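Local coordinates for lovastatin nonaketide synthase mokA (Monascus pilosus, PDB 6AD3), which catalyses the iterative nine-step formation of the polyketide of monacolin K (lovastatin), the chain here being its condensation domain, at residues Q254-A257 / D258-Y261; E399-Q402 / H403-V406; A260-E263 / S264-H267; P237-A240 / D241-R245. The protein carries 1 engineered substitution. All blocks are in the same frame, centred on the assembly; numbering follows the deposited sequence.

Contact 1: residues Q254-A257 / D258-Y261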
loop_
_atom_site.group_PDB
_atom_site.type_symbol
_atom_site.label_atom_id
_atom_site.label_comp_id
_atom_site.label_asym_id
_atom_site.label_seq_id
_atom_site.Cartn_x
_atom_site.Cartn_y
_atom_site.Cartn_z
ATOM N N GLN A 254 -5.289 18.038 -18.595
ATOM C CA GLN A 254 -4.554 18.656 -17.526
ATOM C C GLN A 254 -3.532 17.742 -16.865
ATOM O O GLN A 254 -2.774 18.185 -16.006
ATOM C CB GLN A 254 -5.509 19.195 -16.493
ATOM C CG GLN A 254 -6.332 20.326 -17.037
ATOM C CD GLN A 254 -7.024 21.086 -15.951
ATOM O OE1 GLN A 254 -6.490 22.060 -15.427
ATOM N NE2 GLN A 254 -8.143 20.562 -15.502
ATOM N N MET A 255 -3.580 16.456 -17.182
ATOM C CA MET A 255 -2.515 15.545 -16.761
ATOM C C MET A 255 -1.473 15.378 -17.836
ATOM O O MET A 255 -0.569 14.564 -17.682
ATOM C CB MET A 255 -3.075 14.155 -16.384
ATOM C CG MET A 255 -3.815 14.139 -15.062
ATOM S SD MET A 255 -4.148 12.422 -14.580
ATOM C CE MET A 255 -5.126 12.756 -13.117
ATOM N N ASP A 256 -1.628 16.072 -18.973
ATOM C CA ASP A 256 -0.782 15.757 -20.126
ATOM C C ASP A 256 0.683 16.030 -19.848
ATOM O O ASP A 256 1.532 15.251 -20.259
ATOM C CB ASP A 256 -1.238 16.515 -21.380
ATOM C CG ASP A 256 -2.460 15.881 -22.034
ATOM O OD1 ASP A 256 -2.894 14.793 -21.596
ATOM O OD2 ASP A 256 -3.008 16.492 -22.977
ATOM N N ALA A 257 0.989 17.105 -19.119
ATOM C CA ALA A 257 2.395 17.426 -18.804
ATOM C C ALA A 257 3.014 16.402 -17.837
ATOM O O ALA A 257 4.197 16.009 -17.981
ATOM C CB ALA A 257 2.507 18.824 -18.235
ATOM N N ASP A 258 2.195 15.897 -16.916
ATOM C CA ASP A 258 2.649 14.859 -15.987
ATOM C C ASP A 258 2.884 13.552 -16.701
ATOM O O ASP A 258 3.926 12.881 -16.505
ATOM C CB ASP A 258 1.648 14.682 -14.845
ATOM C CG ASP A 258 1.523 15.917 -13.971
ATOM O OD1 ASP A 258 2.479 16.692 -13.869
ATOM O OD2 ASP A 258 0.428 16.148 -13.426
ATOM N N LEU A 259 1.972 13.212 -17.598
ATOM C CA LEU A 259 2.135 12.041 -18.431
ATOM C C LEU A 259 3.389 12.097 -19.301
ATOM O O LEU A 259 4.133 11.127 -19.370
ATOM C CB LEU A 259 0.891 11.835 -19.294
ATOM C CG LEU A 259 -0.295 11.231 -18.549
ATOM C CD1 LEU A 259 -1.539 11.361 -19.417
ATOM C CD2 LEU A 259 -0.045 9.792 -18.146
ATOM N N ALA A 260 3.697 13.265 -19.852
ATOM C CA ALA A 260 4.880 13.403 -20.698
ATOM C C ALA A 260 6.147 13.260 -19.864
ATOM O O ALA A 260 7.130 12.683 -20.321
ATOM C CB ALA A 260 4.877 14.754 -21.436
ATOM N N TYR A 261 6.106 13.739 -18.630
ATOM C CA TYR A 261 7.235 13.585 -17.715
ATOM C C TYR A 261 7.536 12.120 -17.475
ATOM O O TYR A 261 8.668 11.673 -17.638
ATOM C CB TYR A 261 6.940 14.262 -16.384
ATOM C CG TYR A 261 7.954 13.987 -15.320
ATOM C CD1 TYR A 261 9.119 14.724 -15.251
ATOM C CD2 TYR A 261 7.750 12.991 -14.368
ATOM C CE1 TYR A 261 10.028 14.527 -14.233
ATOM C CE2 TYR A 261 8.677 12.763 -13.356
ATOM C CZ TYR A 261 9.834 13.505 -13.323
ATOM O OH TYR A 261 10.759 13.314 -12.313
HETATM O O HOH W 1 -0.008 17.614 -16.226
#
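With chi1 at -77°, CG of Leu259 stands beside its own backbone N and anti to the carbonyl carbon, which turns the side chain back over the carbonyl of Met255. This is the first turn of helix 256-266, an outer helix of the condensation domain. Leu259 CG comes within 3.5 Å of Met255 O, and Leu259 CD1 meets Met255 CB more loosely at 4.4 Å. The same carbonyl accepts the first helical bond, Leu259 N to Met255 O at 2.9 Å and almost straight (168°), with the donor nearly along the C=O axis. The bonds of the next two residues, Ala260 N to Asp256 O and Tyr261 N to Ala257 O, are both more bent. From CB onward the Met255 chain leads away to pack on Gln246 and Leu250 of helix 239-251 and on Pro407, while Leu259 also touches Leu250 and reaches Val410 and Arg414 of helix 408-414. The apolar side chains of the turn thus meet both helices. Asp258 adopts a similar first torsion, and its carboxylate leaves the turn, with OD1 hydrogen-bonded to His403 ND1. Water 1 accepts from Asp258 N at 2.9 Å and donates to Gln254 O at 2.8 Å, bridging the loop to the helix that follows.

Contact 2: residues E399-Q402 / H403-V406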
loop_
_atom_site.group_PDB
_atom_site.type_symbol
_atom_site.label_atom_id
_atom_site.label_comp_id
_atom_site.label_asym_id
_atom_site.label_seq_id
_atom_site.Cartn_x
_atom_site.Cartn_y
_atom_site.Cartn_z
ATOM N N GLU A 399 11.135 16.090 -7.533
ATOM C CA GLU A 399 10.693 16.258 -8.914
ATOM C C GLU A 399 9.500 15.338 -9.217
ATOM O O GLU A 399 8.529 15.751 -9.822
ATOM C CB GLU A 399 11.844 15.986 -9.861
ATOM C CG GLU A 399 11.574 16.387 -11.291
ATOM C CD GLU A 399 12.760 16.075 -12.178
ATOM O OE1 GLU A 399 12.874 14.921 -12.641
ATOM O OE2 GLU A 399 13.611 16.956 -12.331
ATOM N N ALA A 400 9.583 14.091 -8.783
ATOM C CA ALA A 400 8.473 13.161 -8.939
ATOM C C ALA A 400 7.192 13.740 -8.329
ATOM O O ALA A 400 6.129 13.568 -8.881
ATOM C CB ALA A 400 8.798 11.814 -8.324
ATOM N N MET A 401 7.310 14.398 -7.176
ATOM C CA MET A 401 6.146 14.865 -6.431
ATOM C C MET A 401 5.473 16.057 -7.110
ATOM O O MET A 401 4.266 16.280 -6.932
ATOM C CB MET A 401 6.535 15.230 -4.990
ATOM C CG MET A 401 6.894 14.028 -4.144
ATOM S SD MET A 401 5.604 12.773 -4.111
ATOM C CE MET A 401 4.308 13.633 -3.264
ATOM N N GLN A 402 6.165 16.681 -8.048
ATOM C CA GLN A 402 5.525 17.660 -8.902
ATOM C C GLN A 402 4.601 17.040 -9.951
ATOM O O GLN A 402 3.933 17.757 -10.685
ATOM C CB GLN A 402 6.590 18.527 -9.573
ATOM C CG GLN A 402 7.372 19.353 -8.577
ATOM C CD GLN A 402 8.546 20.042 -9.217
ATOM O OE1 GLN A 402 9.033 19.612 -10.257
ATOM N NE2 GLN A 402 9.005 21.123 -8.606
ATOM N N HIS A 403 4.706 15.728 -10.145
ATOM C CA HIS A 403 3.971 15.070 -11.206
ATOM C C HIS A 403 3.292 13.859 -10.610
ATOM O O HIS A 403 3.170 12.846 -11.263
ATOM C CB HIS A 403 4.919 14.608 -12.326
ATOM C CG HIS A 403 5.761 15.712 -12.890
ATOM N ND1 HIS A 403 5.227 16.732 -13.639
ATOM C CD2 HIS A 403 7.074 16.001 -12.744
ATOM C CE1 HIS A 403 6.181 17.584 -13.968
ATOM N NE2 HIS A 403 7.320 17.145 -13.468
ATOM N N ALA A 404 2.844 13.978 -9.377
ATOM C CA ALA A 404 2.361 12.800 -8.640
ATOM C C ALA A 404 0.903 12.389 -8.936
ATOM O O ALA A 404 0.465 11.373 -8.442
ATOM C CB ALA A 404 2.512 13.019 -7.144
ATOM N N ARG A 405 0.145 13.233 -9.638
ATOM C CA ARG A 405 -1.306 13.045 -9.757
ATOM C C ARG A 405 -1.726 11.977 -10.773
ATOM O O ARG A 405 -2.891 11.611 -10.847
ATOM C CB ARG A 405 -1.971 14.346 -10.141
ATOM C CG ARG A 405 -1.927 15.413 -9.069
ATOM C CD ARG A 405 -2.583 16.690 -9.596
ATOM N NE ARG A 405 -1.993 17.908 -9.043
ATOM C CZ ARG A 405 -2.418 18.502 -7.934
ATOM N NH1 ARG A 405 -3.418 17.976 -7.234
ATOM N NH2 ARG A 405 -1.841 19.620 -7.518
ATOM N N VAL A 406 -0.790 11.433 -11.523
ATOM C CA VAL A 406 -1.131 10.450 -12.505
ATOM C C VAL A 406 -1.284 9.047 -11.893
ATOM O O VAL A 406 -0.306 8.483 -11.404
ATOM C CB VAL A 406 -0.077 10.389 -13.606
ATOM C CG1 VAL A 406 -0.492 9.389 -14.662
ATOM C CG2 VAL A 406 0.086 11.750 -14.222
#
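Gln402 and His403 meet where the chain passes from helix 386-401 into the loop before helix 408-414, in a turn built on bonds between residues three apart. Beside its own backbone N (chi1 -55°), CG of His403 carries the imidazole back over the preceding peptide. Gln402 CB then lies over one ring face, 4.2 Å from the centroid of the His403 ring and 15° off its normal, a CH-pi contact displaced toward the rim. Beyond CG the Gln402 chain is extended and takes its amide away from the imidazole. The opposite ring face stacks on Tyr261 of helix 256-266, so the imidazole is sandwiched, and Asp258 of that helix fixes its rotation through ND1. His403 CD2 approaches Glu399 O obliquely at 3.3 Å. The Glu399 side chain goes straight out, and OE1 bonds to Tyr261 OH. Met401 does the reverse: all three of its torsions are near -60°, curling the chain so that Met401 CE rests 4.3 Å from Ala404 CB, both side chains also touching Leu373 of strand 371-377. The backbone turn itself is held by Gln402 N to Glu399 O at 3.1 Å, followed by His403 N to Ala400 O at 2.9 Å; in the latter bond the donor stands 53° out of the carbonyl plane of Ala400.

Contact 3: residues A260-E263 / S264-H267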
loop_
_atom_site.group_PDB
_atom_site.type_symbol
_atom_site.label_atom_id
_atom_site.label_comp_id
_atom_site.label_asym_id
_atom_site.label_seq_id
_atom_site.Cartn_x
_atom_site.Cartn_y
_atom_site.Cartn_z
ATOM N N ALA A 260 3.697 13.265 -19.852
ATOM C CA ALA A 260 4.880 13.403 -20.698
ATOM C C ALA A 260 6.147 13.260 -19.864
ATOM O O ALA A 260 7.130 12.683 -20.321
ATOM C CB ALA A 260 4.877 14.754 -21.436
ATOM N N TYR A 261 6.106 13.739 -18.630
ATOM C CA TYR A 261 7.235 13.585 -17.715
ATOM C C TYR A 261 7.536 12.120 -17.475
ATOM O O TYR A 261 8.668 11.673 -17.638
ATOM C CB TYR A 261 6.940 14.262 -16.384
ATOM C CG TYR A 261 7.954 13.987 -15.320
ATOM C CD1 TYR A 261 9.119 14.724 -15.251
ATOM C CD2 TYR A 261 7.750 12.991 -14.368
ATOM C CE1 TYR A 261 10.028 14.527 -14.233
ATOM C CE2 TYR A 261 8.677 12.763 -13.356
ATOM C CZ TYR A 261 9.834 13.505 -13.323
ATOM O OH TYR A 261 10.759 13.314 -12.313
ATOM N N TRP A 262 6.515 11.354 -17.121
ATOM C CA TRP A 262 6.736 9.928 -16.870
ATOM C C TRP A 262 7.030 9.146 -18.136
ATOM O O TRP A 262 7.867 8.247 -18.129
ATOM C CB TRP A 262 5.557 9.318 -16.111
ATOM C CG TRP A 262 5.377 9.890 -14.757
ATOM C CD1 TRP A 262 4.397 10.707 -14.363
ATOM C CD2 TRP A 262 6.210 9.676 -13.608
ATOM N NE1 TRP A 262 4.559 11.035 -13.030
ATOM C CE2 TRP A 262 5.681 10.436 -12.567
ATOM C CE3 TRP A 262 7.424 8.999 -13.397
ATOM C CZ2 TRP A 262 6.286 10.511 -11.305
ATOM C CZ3 TRP A 262 7.997 9.043 -12.145
ATOM C CH2 TRP A 262 7.406 9.768 -11.100
ATOM N N GLU A 263 6.408 9.528 -19.252
ATOM C CA GLU A 263 6.629 8.827 -20.500
ATOM C C GLU A 263 8.055 9.041 -20.976
ATOM O O GLU A 263 8.700 8.137 -21.480
ATOM C CB GLU A 263 5.649 9.317 -21.569
ATOM C CG GLU A 263 4.264 8.711 -21.414
ATOM C CD GLU A 263 3.340 9.110 -22.553
ATOM O OE1 GLU A 263 3.710 8.894 -23.733
ATOM O OE2 GLU A 263 2.253 9.616 -22.262
ATOM N N SER A 264 8.535 10.254 -20.848
ATOM C CA SER A 264 9.899 10.538 -21.290
ATOM C C SER A 264 10.913 9.811 -20.393
ATOM O O SER A 264 11.872 9.190 -20.884
ATOM C CB SER A 264 10.155 12.039 -21.290
ATOM O OG SER A 264 11.548 12.261 -21.372
ATOM N N MET A 265 10.655 9.787 -19.077
ATOM C CA MET A 265 11.534 9.084 -18.147
ATOM C C MET A 265 11.722 7.629 -18.564
ATOM O O MET A 265 12.826 7.068 -18.445
ATOM C CB MET A 265 10.947 9.132 -16.730
ATOM C CG MET A 265 11.779 8.393 -15.704
ATOM S SD MET A 265 10.994 8.382 -14.076
ATOM C CE MET A 265 11.169 10.100 -13.563
ATOM N N HIS A 266 10.625 7.009 -18.997
ATOM C CA HIS A 266 10.583 5.569 -19.249
ATOM C C HIS A 266 10.726 5.172 -20.711
ATOM O O HIS A 266 10.874 3.990 -21.035
ATOM C CB HIS A 266 9.297 4.997 -18.640
ATOM C CG HIS A 266 9.362 4.928 -17.150
ATOM N ND1 HIS A 266 10.200 4.047 -16.507
ATOM C CD2 HIS A 266 8.911 5.777 -16.201
ATOM C CE1 HIS A 266 10.175 4.292 -15.212
ATOM N NE2 HIS A 266 9.411 5.344 -15.003
ATOM N N HIS A 267 10.935 6.163 -21.555
ATOM C CA HIS A 267 11.129 5.886 -22.989
ATOM C C HIS A 267 12.437 5.091 -23.239
ATOM O O HIS A 267 13.446 5.245 -22.526
ATOM C CB HIS A 267 11.155 7.205 -23.780
ATOM C CG HIS A 267 11.023 7.020 -25.263
ATOM N ND1 HIS A 267 12.112 6.921 -26.107
ATOM C CD2 HIS A 267 9.925 6.912 -26.052
ATOM C CE1 HIS A 267 11.687 6.728 -27.346
ATOM N NE2 HIS A 267 10.366 6.676 -27.333
#
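Ala260 accepts a backbone bond from Ser264 N at 2.9 Å, and Ser264 CB packs against the same carbonyl oxygen. One residue on, Tyr261 O receives Met265 N, while the far end of the tyrosine ring returns to the Met265 methyl: Met265 CE lies 3.5 Å from Tyr261 OH, oblique to the ring, and the hydroxyl itself is hydrogen-bonded to Glu399 OE1. Met265 reaches it by an extended start, CG anti to the backbone N (chi1 178°), and a bend about the CG-SD bond. Trp262 shares this sulfur end. Its six-membered ring runs alongside the methionine chain, with Met265 SD 3.6 Å from Trp262 CZ3, a Met-aromatic contact approached well off the ring normal (70°). Tyr261 CD2 sits over the centre of one indole face, so tyrosine, tryptophan and methionine form one cluster along a single flank of the helix. Trp262 O takes the His266 N bond, and His266 CD2 nears that oxygen at 3.3 Å with its ring edge. Glu263 O receives a weak bond from His266 N, at 3.3 Å, near the last turn. Helix 256-266 lies against strand 371-377, where Trp262 covers Leu373, Pro374 and Leu375, His266 NE2 bonds to Pro374 O and Arg376 NH1 reaches Met265 O. Helix 408-414 meets it through Leu411, under Trp262 and Glu263, and through a salt bridge from Glu263 to Arg414, while Trp262 NE1 holds the carbonyl of His403 beyond helix 386-401.

Contact 4: residues P237-A240 / D241-R245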
loop_
_atom_site.group_PDB
_atom_site.type_symbol
_atom_site.label_atom_id
_atom_site.label_comp_id
_atom_site.label_asym_id
_atom_site.label_seq_id
_atom_site.Cartn_x
_atom_site.Cartn_y
_atom_site.Cartn_z
ATOM N N PRO A 237 -16.351 14.978 2.209
ATOM C CA PRO A 237 -15.911 14.862 0.840
ATOM C C PRO A 237 -16.107 13.444 0.317
ATOM O O PRO A 237 -15.489 12.503 0.799
ATOM C CB PRO A 237 -14.436 15.248 0.905
ATOM C CG PRO A 237 -14.028 14.959 2.284
ATOM C CD PRO A 237 -15.229 15.160 3.147
ATOM N N GLN A 238 -17.015 13.278 -0.628
ATOM C CA GLN A 238 -17.399 11.946 -1.003
ATOM C C GLN A 238 -16.491 11.438 -2.135
ATOM O O GLN A 238 -16.115 12.200 -3.057
ATOM C CB GLN A 238 -18.860 11.922 -1.436
ATOM C CG GLN A 238 -19.826 12.396 -0.342
ATOM C CD GLN A 238 -19.945 11.424 0.784
ATOM O OE1 GLN A 238 -19.364 10.311 0.743
ATOM N NE2 GLN A 238 -20.791 11.760 1.764
ATOM N N PHE A 239 -16.274 10.116 -2.149
ATOM C CA PHE A 239 -15.284 9.514 -3.057
ATOM C C PHE A 239 -15.582 9.788 -4.510
ATOM O O PHE A 239 -14.714 10.198 -5.266
ATOM C CB PHE A 239 -15.199 8.017 -2.812
ATOM C CG PHE A 239 -14.216 7.332 -3.679
ATOM C CD1 PHE A 239 -12.861 7.546 -3.483
ATOM C CD2 PHE A 239 -14.632 6.746 -4.860
ATOM C CE1 PHE A 239 -11.916 6.963 -4.335
ATOM C CE2 PHE A 239 -13.711 6.127 -5.701
ATOM C CZ PHE A 239 -12.358 6.241 -5.439
ATOM N N ALA A 240 -16.835 9.581 -4.934
ATOM C CA ALA A 240 -17.148 9.726 -6.366
ATOM C C ALA A 240 -16.886 11.121 -6.854
ATOM O O ALA A 240 -16.461 11.305 -7.997
ATOM C CB ALA A 240 -18.588 9.324 -6.641
ATOM N N ASP A 241 -17.244 12.116 -6.041
ATOM C CA ASP A 241 -16.978 13.524 -6.385
ATOM C C ASP A 241 -15.480 13.753 -6.649
ATOM O O ASP A 241 -15.076 14.284 -7.705
ATOM C CB ASP A 241 -17.507 14.444 -5.277
ATOM C CG ASP A 241 -19.044 14.384 -5.162
ATOM O OD1 ASP A 241 -19.676 14.200 -6.200
ATOM O OD2 ASP A 241 -19.609 14.548 -4.060
ATOM N N LEU A 242 -14.655 13.262 -5.747
ATOM C CA LEU A 242 -13.210 13.435 -5.895
ATOM C C LEU A 242 -12.668 12.644 -7.063
ATOM O O LEU A 242 -11.804 13.134 -7.812
ATOM C CB LEU A 242 -12.489 13.052 -4.600
ATOM C CG LEU A 242 -12.735 13.980 -3.432
ATOM C CD1 LEU A 242 -12.140 13.404 -2.162
ATOM C CD2 LEU A 242 -12.184 15.370 -3.711
ATOM N N ALA A 243 -13.158 11.422 -7.242
ATOM C CA ALA A 243 -12.686 10.558 -8.351
ATOM C C ALA A 243 -13.068 11.150 -9.732
ATOM O O ALA A 243 -12.267 11.133 -10.675
ATOM C CB ALA A 243 -13.229 9.148 -8.206
ATOM N N THR A 244 -14.247 11.774 -9.810
ATOM C CA THR A 244 -14.676 12.386 -11.048
ATOM C C THR A 244 -13.807 13.572 -11.420
ATOM O O THR A 244 -13.435 13.721 -12.603
ATOM C CB THR A 244 -16.166 12.771 -10.999
ATOM O OG1 THR A 244 -16.932 11.586 -10.753
ATOM C CG2 THR A 244 -16.632 13.395 -12.321
ATOM N N ARG A 245 -13.390 14.356 -10.430
ATOM C CA ARG A 245 -12.511 15.478 -10.702
ATOM C C ARG A 245 -11.176 15.029 -11.274
ATOM O O ARG A 245 -10.602 15.649 -12.185
ATOM C CB ARG A 245 -12.284 16.327 -9.457
ATOM C CG ARG A 245 -13.487 17.168 -9.069
ATOM C CD ARG A 245 -13.132 18.204 -8.014
ATOM N NE ARG A 245 -13.766 19.490 -8.307
ATOM C CZ ARG A 245 -14.302 20.298 -7.394
ATOM N NH1 ARG A 245 -14.282 19.971 -6.107
ATOM N NH2 ARG A 245 -14.864 21.439 -7.771
HETATM O O HOH W 2 -18.279 15.421 -1.961
#
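Phe239 turns one ring face to Ala243, whose methyl lies over it with Ala243 CB 4.0 Å from Phe239 CE2. The phenyl is thrown outward because CG is anti to the backbone N (chi1 -180°), and it meets Phe369 edge-to-face beyond the helix. Leu242, one position back, sends CD1 toward Pro237 CB at 4.3 Å and also touches Phe369, so residues before and within the first turn of helix 239-251 share one apolar side. On the polar side, Gln238 occupies the N-cap position. Its side chain bends at chi2 (-71°) and points away from the helix, its amide bonding to Glu127 N and Arg125 O. Asp241 turns its carboxylate back toward the start of the helix: water 2 donates to Asp241 OD2 at 2.6 Å and accepts from Gln238 N at 2.8 Å, a water bridge from the third helical residue to the backbone N at the N-cap position. Behind it, Leu242 N binds Gln238 O, and Ala243 N binds Phe239 O at 2.8 Å. Thr244 grips Ala240 O twice, with OG1 at 2.8 Å and N at 2.9 Å, from opposite faces of the carbonyl plane. The threonine hydroxyl is thus satisfied within its own helix, and the negative charge of Asp241 near the helix N terminus probably interacts favourably with the helix dipole.

From the N terminus, contact 4 comes first, at the opening of helix 239-251. Contact 1 starts helix 256-266, which follows in the chain, and contact 3 ends that helix, sharing Ala260 and Tyr261 with contact 1; contact 2 comes far later, after helix 386-401. All four are local turns, none closing a long loop; contacts 1 and 3 overlap, the others follow in series. In space contacts 1, 2 and 3 form one cluster: contact 2 lies about 9 Å from contact 1 and 12 Å from contact 3, centre to centre, and touches both, tying helix 256-266 to the end region of helix 386-401. Contact 4 stands apart, about 20 Å from contact 2 between centres.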